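Local coordinates for protein putative hydrolase (Agrobacterium vitis, PDB 3LLC) that probably hydrolyses thioester and ester bonds as an alpha/beta-hydrolase, perhaps releasing fatty acids from acylated proteins, at residues 51-54 with 55-59. Numbering follows the deposited sequence.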
# COMPACT_ATOMS: atom_id res chain seq x y z
N THR A 51 -6.20 9.43 7.42
CA THR A 51 -6.60 10.83 7.31
C THR A 51 -5.54 11.69 6.54
O THR A 51 -5.68 12.90 6.44
CB THR A 51 -6.83 11.46 8.71
OG1 THR A 51 -5.58 11.53 9.41
CG2 THR A 51 -7.85 10.67 9.51
N GLY A 52 -4.50 11.06 6.01
CA GLY A 52 -3.47 11.75 5.22
C GLY A 52 -3.98 12.40 3.93
O GLY A 52 -5.03 12.02 3.38
N THR A 53 -3.23 13.38 3.43
CA THR A 53 -3.64 14.16 2.25
C THR A 53 -4.00 13.32 1.03
O THR A 53 -5.05 13.54 0.43
CB THR A 53 -2.53 15.14 1.82
OG1 THR A 53 -2.32 16.03 2.92
CG2 THR A 53 -2.93 15.95 0.58
N LYS A 54 -3.12 12.40 0.66
CA LYS A 54 -3.34 11.58 -0.57
C LYS A 54 -4.60 10.69 -0.43
O LYS A 54 -5.41 10.59 -1.37
CB LYS A 54 -2.13 10.75 -0.93
CG LYS A 54 -0.93 11.54 -1.51
CD LYS A 54 0.19 10.60 -1.99
CE LYS A 54 0.88 9.74 -0.92
NZ LYS A 54 1.70 10.61 0.05
N ALA A 55 -4.77 10.10 0.75
CA ALA A 55 -5.95 9.27 1.06
C ALA A 55 -7.24 10.06 0.95
O ALA A 55 -8.22 9.59 0.33
CB ALA A 55 -5.84 8.60 2.45
N LEU A 56 -7.26 11.28 1.53
CA LEU A 56 -8.44 12.13 1.48
C LEU A 56 -8.77 12.56 0.04
O LEU A 56 -9.97 12.70 -0.30
CB LEU A 56 -8.28 13.40 2.36
CG LEU A 56 -8.31 13.22 3.88
CD1 LEU A 56 -8.01 14.59 4.60
CD2 LEU A 56 -9.64 12.64 4.36
N GLU A 57 -7.72 12.79 -0.77
CA GLU A 57 -7.89 13.16 -2.17
C GLU A 57 -8.50 12.03 -2.99
O GLU A 57 -9.38 12.28 -3.85
CB GLU A 57 -6.58 13.65 -2.80
CG GLU A 57 -6.18 15.06 -2.29
CD GLU A 57 -7.00 16.22 -2.82
OE1 GLU A 57 -7.75 16.09 -3.82
OE2 GLU A 57 -6.87 17.32 -2.25
N MSE A 58 -8.05 10.81 -2.73
CA MSE A 58 -8.62 9.59 -3.39
C MSE A 58 -10.12 9.52 -3.07
O MSE A 58 -10.93 9.40 -3.96
CB MSE A 58 -7.95 8.30 -2.92
CG MSE A 58 -8.39 7.03 -3.72
SE MSE A 58 -8.22 5.39 -2.79
CE MSE A 58 -9.67 5.72 -1.54
N ASP A 59 -10.47 9.61 -1.79
CA ASP A 59 -11.88 9.64 -1.38
C ASP A 59 -12.71 10.75 -2.04
O ASP A 59 -13.86 10.51 -2.47
CB ASP A 59 -11.99 9.75 0.13
CG ASP A 59 -13.45 9.87 0.60
OD1 ASP A 59 -14.15 8.84 0.66
OD2 ASP A 59 -13.90 11.00 0.89
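L56 N, E57 N and M58 N donate to G52 O, T53 O and K54 O, opening helix 53-65, the crossover helix between parallel strands 39-43 and 68-72 in this alpha/beta-hydrolase fold. G52, the N-cap, has a non-helical psi of 158°, and as usual at that position its carbonyl takes the first i to i+4 bond, L56 N to G52 O at 3.0 Å. That bond is close to linear at 165°. Being glycine, G52 has no side chain to cap the first-turn N-H groups and joins the helix start through its backbone. With CG beside its own backbone N (chi1 -71°) and the chain extended beyond it, L56 carries CD1 back past the helix start to 3.4 Å from T51 O. The CB and CG of E57 lie against the carbonyl oxygen of T53, while E57 OE1 forms a salt bridge with R259 NH1 of helix 252-266. A55, small enough for a buried position, packs against W42 and R71 of the central sheet; M58, present as selenomethionine, lays its unbranched hydrophobic chain against C40, W42 and V111. The K54 chain, bent at chi3 and chi4, brings NZ to a hydrogen bond with R248 O, near the residues of a probable Ser-His-Asp triad. E57 CG sits 3.3 Å from T53 O, the same oxygen that accepts E57 N at 3.0 Å.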